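Long-range contact in 3'-5' exonuclease crn-4 (Caenorhabditis elegans, PDB 5DK5), which degrades RNA and DNA in the 3'-to-5' direction as a DEDDh-family exonuclease and takes part in apoptotic DNA breakdown: residues N215-L229 and K244-I257. Numbering follows the deposited sequence.
Sequences NELLTCCASWRRQPL and KIFERVLPLVVTTI. With ZN (zinc ion), chain I; IPA (isopropyl alcohol), chain N.
Strands 216-219 and 253-256 run antiparallel, their short axes approaching to 4.5 Å at 137°, and the hydrogen-bonded pairs Leu217-Thr255 and Thr219-Val253 fix the register. Strand 253-256 is the edge strand, within this chain, of the mixed sheet of the RNase H-like exonuclease fold; on its other flank 216-219 bonds to strand 147-150, where Asn215 and Glu216 both face Tyr148 in a classic beta bulge. On the face carrying Leu217 and Val253, Thr219 OG1 and Thr255 OG1 hydrogen-bond at 2.7 Å. Val253 meets two side chains from the 3-10 segment, one methyl each: CG1 lies 3.5 Å from Trp224 CZ2, while CG2 sits over one face of the Arg225 guanidinium, 3.4 Å from Arg225 CZ. The Arg225 chain bends at chi3 (-56°) to reach the end of helix 239-249. Arg225 NH1 donates edge-on to Leu250 O (2.8 Å) and Glu247 O (2.9 Å), and Arg225 NH2 donates, tilted, to Pro251 O (3.0 Å). Gln286 OE1 also bonds to NH2. The side chains of Arg225 and Arg248 run alongside each other, antiparallel; the Arg248 guanidinium has Leu229 CB centred over one face and Arg225 CA over the other, and Arg248 NH1 donates to Gln227 O (2.9 Å, 163° at the hydrogen). Beyond it, Leu229 CD2 touches Ile245 CD1. Between strand and 3-10 segment, Cys220 SG binds zinc, a site completed by Cys270, Cys273 and Cys280. Carbonyl oxygens thus receive both arginines, the helix C-terminus would favour the charge of Arg225, and the two guanidinium groups tie the 3-10 segment and following loop to the helix-to-strand turn.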
loop_
_atom_site.group_PDB
_atom_site.type_symbol
_atom_site.label_atom_id
_atom_site.label_comp_id
_atom_site.label_asym_id
_atom_site.label_seq_id
_atom_site.Cartn_x
_atom_site.Cartn_y
_atom_site.Cartn_z
ATOM N N ASN B 215 14.116 -21.277 -23.493
ATOM C CA ASN B 215 14.045 -22.514 -22.718
ATOM C C ASN B 215 12.771 -22.617 -21.879
ATOM O O ASN B 215 12.544 -23.624 -21.207
ATOM C CB ASN B 215 15.273 -22.641 -21.813
ATOM C CG ASN B 215 15.497 -21.412 -20.954
ATOM O OD1 ASN B 215 14.670 -20.502 -20.915
ATOM N ND2 ASN B 215 16.624 -21.385 -20.252
ATOM N N GLU B 216 11.945 -21.575 -21.920
ATOM C CA GLU B 216 10.668 -21.577 -21.212
ATOM C C GLU B 216 9.556 -20.997 -22.077
ATOM O O GLU B 216 9.750 -20.000 -22.776
ATOM C CB GLU B 216 10.776 -20.795 -19.899
ATOM C CG GLU B 216 11.591 -21.510 -18.828
ATOM C CD GLU B 216 11.448 -20.881 -17.452
ATOM O OE1 GLU B 216 10.740 -19.859 -17.327
ATOM O OE2 GLU B 216 12.044 -21.411 -16.492
ATOM N N LEU B 217 8.395 -21.645 -22.025
ATOM C CA LEU B 217 7.214 -21.218 -22.765
ATOM C C LEU B 217 6.025 -21.108 -21.819
ATOM O O LEU B 217 5.970 -21.801 -20.803
ATOM C CB LEU B 217 6.889 -22.203 -23.889
ATOM C CG LEU B 217 8.032 -22.639 -24.807
ATOM C CD1 LEU B 217 7.612 -23.856 -25.611
ATOM C CD2 LEU B 217 8.448 -21.508 -25.728
ATOM N N LEU B 218 5.079 -20.237 -22.157
ATOM C CA LEU B 218 3.844 -20.107 -21.394
ATOM C C LEU B 218 2.685 -20.747 -22.149
ATOM O O LEU B 218 2.321 -20.305 -23.241
ATOM C CB LEU B 218 3.543 -18.636 -21.101
ATOM C CG LEU B 218 4.544 -17.893 -20.211
ATOM C CD1 LEU B 218 4.004 -16.511 -19.866
ATOM C CD2 LEU B 218 4.864 -18.674 -18.940
ATOM N N THR B 219 2.118 -21.795 -21.556
ATOM C CA THR B 219 1.018 -22.541 -22.161
ATOM C C THR B 219 -0.240 -22.432 -21.305
ATOM O O THR B 219 -0.179 -22.023 -20.146
ATOM C CB THR B 219 1.378 -24.025 -22.342
ATOM O OG1 THR B 219 1.658 -24.613 -21.065
ATOM C CG2 THR B 219 2.592 -24.178 -23.248
ATOM N N CYS B 220 -1.375 -22.820 -21.880
ATOM C CA CYS B 220 -2.675 -22.609 -21.249
ATOM C C CYS B 220 -3.084 -23.720 -20.285
ATOM O O CYS B 220 -4.019 -23.548 -19.504
ATOM C CB CYS B 220 -3.755 -22.467 -22.323
ATOM S SG CYS B 220 -3.915 -23.913 -23.405
ATOM N N CYS B 221 -2.399 -24.857 -20.345
ATOM C CA CYS B 221 -2.813 -26.025 -19.574
ATOM C C CYS B 221 -1.643 -26.915 -19.172
ATOM O O CYS B 221 -0.614 -26.959 -19.846
ATOM C CB CYS B 221 -3.830 -26.842 -20.376
ATOM S SG CYS B 221 -4.455 -28.309 -19.527
ATOM N N ALA B 222 -1.819 -27.624 -18.059
ATOM C CA ALA B 222 -0.827 -28.575 -17.571
ATOM C C ALA B 222 -1.511 -29.663 -16.749
ATOM O O ALA B 222 -2.479 -29.396 -16.039
ATOM C CB ALA B 222 0.228 -27.866 -16.744
ATOM N N SER B 223 -1.005 -30.887 -16.847
ATOM C CA SER B 223 -1.619 -32.022 -16.166
ATOM C C SER B 223 -1.438 -31.957 -14.649
ATOM O O SER B 223 -2.254 -32.490 -13.901
ATOM C CB SER B 223 -1.040 -33.335 -16.696
ATOM O OG SER B 223 -1.669 -34.446 -16.081
ATOM N N TRP B 224 -0.370 -31.307 -14.199
ATOM C CA TRP B 224 -0.067 -31.258 -12.771
ATOM C C TRP B 224 -0.948 -30.259 -12.013
ATOM O O TRP B 224 -0.872 -30.172 -10.786
ATOM C CB TRP B 224 1.414 -30.925 -12.548
ATOM C CG TRP B 224 1.877 -29.653 -13.190
ATOM C CD1 TRP B 224 2.470 -29.522 -14.411
ATOM C CD2 TRP B 224 1.798 -28.333 -12.639
ATOM N NE1 TRP B 224 2.760 -28.203 -14.658
ATOM C CE2 TRP B 224 2.357 -27.452 -13.586
ATOM C CE3 TRP B 224 1.306 -27.810 -11.440
ATOM C CZ2 TRP B 224 2.439 -26.078 -13.371
ATOM C CZ3 TRP B 224 1.386 -26.446 -11.229
ATOM C CH2 TRP B 224 1.948 -25.596 -12.190
ATOM N N ARG B 225 -1.780 -29.513 -12.738
ATOM C CA ARG B 225 -2.755 -28.617 -12.113
ATOM C C ARG B 225 -4.134 -29.268 -12.019
ATOM O O ARG B 225 -5.076 -28.669 -11.501
ATOM C CB ARG B 225 -2.864 -27.300 -12.887
ATOM C CG ARG B 225 -1.657 -26.392 -12.742
ATOM C CD ARG B 225 -2.011 -24.936 -13.021
ATOM N NE ARG B 225 -2.616 -24.742 -14.336
ATOM C CZ ARG B 225 -2.918 -23.554 -14.853
ATOM N NH1 ARG B 225 -2.667 -22.444 -14.173
ATOM N NH2 ARG B 225 -3.467 -23.473 -16.056
ATOM N N ARG B 226 -4.250 -30.494 -12.520
ATOM C CA ARG B 226 -5.538 -31.178 -12.563
ATOM C C ARG B 226 -6.021 -31.550 -11.165
ATOM O O ARG B 226 -7.224 -31.527 -10.901
ATOM C CB ARG B 226 -5.453 -32.429 -13.440
ATOM C CG ARG B 226 -5.207 -32.116 -14.907
ATOM C CD ARG B 226 -5.212 -33.362 -15.778
ATOM N NE ARG B 226 -6.564 -33.885 -15.986
ATOM C CZ ARG B 226 -7.053 -35.007 -15.460
ATOM N NH1 ARG B 226 -6.316 -35.783 -14.674
ATOM N NH2 ARG B 226 -8.301 -35.361 -15.732
ATOM N N GLN B 227 -5.089 -31.885 -10.276
ATOM C CA GLN B 227 -5.443 -32.187 -8.894
ATOM C C GLN B 227 -5.305 -30.922 -8.042
ATOM O O GLN B 227 -4.358 -30.158 -8.226
ATOM C CB GLN B 227 -4.574 -33.316 -8.329
ATOM C CG GLN B 227 -3.076 -33.028 -8.253
ATOM C CD GLN B 227 -2.357 -33.972 -7.303
ATOM O OE1 GLN B 227 -2.606 -33.965 -6.096
ATOM N NE2 GLN B 227 -1.465 -34.795 -7.846
ATOM N N PRO B 228 -6.261 -30.685 -7.122
ATOM C CA PRO B 228 -6.194 -29.509 -6.243
ATOM C C PRO B 228 -4.885 -29.385 -5.467
ATOM O O PRO B 228 -4.321 -30.385 -5.025
ATOM C CB PRO B 228 -7.364 -29.731 -5.280
ATOM C CG PRO B 228 -8.338 -30.521 -6.062
ATOM C CD PRO B 228 -7.522 -31.426 -6.939
ATOM N N LEU B 229 -4.418 -28.151 -5.309
ATOM C CA LEU B 229 -3.223 -27.865 -4.528
ATOM C C LEU B 229 -3.457 -28.164 -3.052
ATOM O O LEU B 229 -4.486 -27.785 -2.493
ATOM C CB LEU B 229 -2.813 -26.400 -4.709
ATOM C CG LEU B 229 -1.608 -25.898 -3.911
ATOM C CD1 LEU B 229 -0.324 -26.528 -4.423
ATOM C CD2 LEU B 229 -1.528 -24.381 -3.969
ATOM N N LYS B 244 3.307 -21.629 -5.368
ATOM C CA LYS B 244 2.376 -22.706 -5.676
ATOM C C LYS B 244 0.972 -22.154 -5.899
ATOM O O LYS B 244 0.255 -22.608 -6.790
ATOM C CB LYS B 244 2.362 -23.745 -4.554
ATOM C CG LYS B 244 3.718 -24.372 -4.269
ATOM C CD LYS B 244 4.202 -25.221 -5.435
ATOM C CE LYS B 244 5.541 -25.871 -5.129
ATOM N NZ LYS B 244 6.062 -26.654 -6.286
ATOM N N ILE B 245 0.589 -21.175 -5.085
ATOM C CA ILE B 245 -0.700 -20.506 -5.235
ATOM C C ILE B 245 -0.763 -19.745 -6.554
ATOM O O ILE B 245 -1.737 -19.859 -7.297
ATOM C CB ILE B 245 -0.967 -19.520 -4.073
ATOM C CG1 ILE B 245 -1.162 -20.275 -2.754
ATOM C CG2 ILE B 245 -2.177 -18.637 -4.373
ATOM C CD1 ILE B 245 -2.439 -21.100 -2.669
ATOM N N PHE B 246 0.274 -18.957 -6.826
ATOM C CA PHE B 246 0.369 -18.193 -8.067
ATOM C C PHE B 246 0.191 -19.088 -9.294
ATOM O O PHE B 246 -0.441 -18.695 -10.273
ATOM C CB PHE B 246 1.722 -17.477 -8.156
ATOM C CG PHE B 246 1.996 -16.528 -7.019
ATOM C CD1 PHE B 246 0.961 -15.965 -6.293
ATOM C CD2 PHE B 246 3.300 -16.197 -6.682
ATOM C CE1 PHE B 246 1.219 -15.092 -5.253
ATOM C CE2 PHE B 246 3.563 -15.325 -5.644
ATOM C CZ PHE B 246 2.521 -14.772 -4.928
ATOM N N GLU B 247 0.755 -20.290 -9.227
ATOM C CA GLU B 247 0.739 -21.215 -10.358
ATOM C C GLU B 247 -0.676 -21.638 -10.735
ATOM O O GLU B 247 -0.982 -21.828 -11.913
ATOM C CB GLU B 247 1.578 -22.456 -10.042
ATOM C CG GLU B 247 3.084 -22.236 -10.134
ATOM C CD GLU B 247 3.889 -23.389 -9.559
ATOM O OE1 GLU B 247 3.281 -24.345 -9.033
ATOM O OE2 GLU B 247 5.134 -23.338 -9.636
ATOM N N ARG B 248 -1.535 -21.785 -9.733
ATOM C CA ARG B 248 -2.905 -22.229 -9.961
ATOM C C ARG B 248 -3.809 -21.060 -10.338
ATOM O O ARG B 248 -4.707 -21.203 -11.166
ATOM C CB ARG B 248 -3.449 -22.936 -8.717
ATOM C CG ARG B 248 -2.550 -24.045 -8.177
ATOM C CD ARG B 248 -2.098 -25.013 -9.265
ATOM N NE ARG B 248 -1.395 -26.173 -8.714
ATOM C CZ ARG B 248 -1.973 -27.322 -8.362
ATOM N NH1 ARG B 248 -3.282 -27.495 -8.495
ATOM N NH2 ARG B 248 -1.232 -28.307 -7.872
ATOM N N VAL B 249 -3.563 -19.903 -9.732
ATOM C CA VAL B 249 -4.375 -18.719 -9.986
ATOM C C VAL B 249 -4.157 -18.188 -11.399
ATOM O O VAL B 249 -5.115 -17.958 -12.136
ATOM C CB VAL B 249 -4.064 -17.600 -8.971
ATOM C CG1 VAL B 249 -4.793 -16.304 -9.342
ATOM C CG2 VAL B 249 -4.445 -18.044 -7.571
ATOM N N LEU B 250 -2.897 -17.988 -11.768
ATOM C CA LEU B 250 -2.573 -17.450 -13.083
ATOM C C LEU B 250 -2.939 -18.460 -14.171
ATOM O O LEU B 250 -2.657 -19.651 -14.029
ATOM C CB LEU B 250 -1.092 -17.088 -13.166
ATOM C CG LEU B 250 -0.633 -15.995 -12.198
ATOM C CD1 LEU B 250 0.881 -15.890 -12.189
ATOM C CD2 LEU B 250 -1.255 -14.652 -12.558
ATOM N N PRO B 251 -3.576 -17.993 -15.262
ATOM C CA PRO B 251 -4.036 -18.917 -16.310
ATOM C C PRO B 251 -2.913 -19.641 -17.055
ATOM O O PRO B 251 -3.054 -20.831 -17.335
ATOM C CB PRO B 251 -4.813 -18.005 -17.269
ATOM C CG PRO B 251 -4.318 -16.634 -16.993
ATOM C CD PRO B 251 -3.989 -16.607 -15.539
ATOM N N LEU B 252 -1.830 -18.940 -17.378
ATOM C CA LEU B 252 -0.737 -19.543 -18.138
ATOM C C LEU B 252 0.341 -20.111 -17.220
ATOM O O LEU B 252 0.707 -19.504 -16.213
ATOM C CB LEU B 252 -0.119 -18.528 -19.104
ATOM C CG LEU B 252 -1.074 -17.899 -20.123
ATOM C CD1 LEU B 252 -0.318 -16.959 -21.049
ATOM C CD2 LEU B 252 -1.815 -18.958 -20.928
ATOM N N VAL B 253 0.843 -21.283 -17.599
ATOM C CA VAL B 253 1.828 -22.024 -16.822
ATOM C C VAL B 253 3.165 -22.084 -17.558
ATOM O O VAL B 253 3.204 -22.107 -18.788
ATOM C CB VAL B 253 1.317 -23.458 -16.531
ATOM C CG1 VAL B 253 2.458 -24.478 -16.471
ATOM C CG2 VAL B 253 0.503 -23.477 -15.247
ATOM N N VAL B 254 4.257 -22.111 -16.799
ATOM C CA VAL B 254 5.585 -22.260 -17.379
ATOM C C VAL B 254 5.774 -23.683 -17.889
ATOM O O VAL B 254 5.539 -24.650 -17.162
ATOM C CB VAL B 254 6.696 -21.929 -16.359
ATOM C CG1 VAL B 254 8.078 -22.296 -16.914
ATOM C CG2 VAL B 254 6.652 -20.460 -15.984
ATOM N N THR B 255 6.194 -23.797 -19.144
ATOM C CA THR B 255 6.480 -25.090 -19.756
ATOM C C THR B 255 7.911 -25.118 -20.270
ATOM O O THR B 255 8.269 -24.382 -21.188
ATOM C CB THR B 255 5.518 -25.398 -20.917
ATOM O OG1 THR B 255 4.165 -25.337 -20.449
ATOM C CG2 THR B 255 5.784 -26.780 -21.492
ATOM N N THR B 256 8.722 -25.972 -19.661
ATOM C CA THR B 256 10.092 -26.178 -20.099
ATOM C C THR B 256 10.120 -26.708 -21.527
ATOM O O THR B 256 9.328 -27.579 -21.887
ATOM C CB THR B 256 10.830 -27.162 -19.161
ATOM O OG1 THR B 256 11.430 -26.436 -18.082
ATOM C CG2 THR B 256 11.913 -27.962 -19.902
ATOM N N ILE B 257 11.019 -26.161 -22.338
ATOM C CA ILE B 257 11.339 -26.753 -23.631
ATOM C C ILE B 257 12.825 -27.093 -23.665
ATOM O O ILE B 257 13.682 -26.237 -23.449
ATOM C CB ILE B 257 10.967 -25.833 -24.816
ATOM C CG1 ILE B 257 11.493 -26.435 -26.122
ATOM C CG2 ILE B 257 11.507 -24.422 -24.618
ATOM C CD1 ILE B 257 10.821 -25.899 -27.356
HETATM ZN ZN ZN I . -2.988 -22.796 -25.267
HETATM C C1 IPA N . -8.245 -27.676 -12.053
HETATM C C2 IPA N . -8.902 -27.898 -10.708
HETATM C C3 IPA N . -7.890 -27.702 -9.603
HETATM O O2 IPA N . -9.403 -29.211 -10.637
HETATM O O HOH W 1 -5.271 -21.602 -18.805
HETATM O O HOH W 2 2.330 -27.561 -19.378
HETATM O O HOH W 3 4.018 -27.189 -17.456
HETATM O O HOH W 4 -5.363 -25.844 -9.715
HETATM O O HOH W 5 -1.467 -30.773 -6.162
#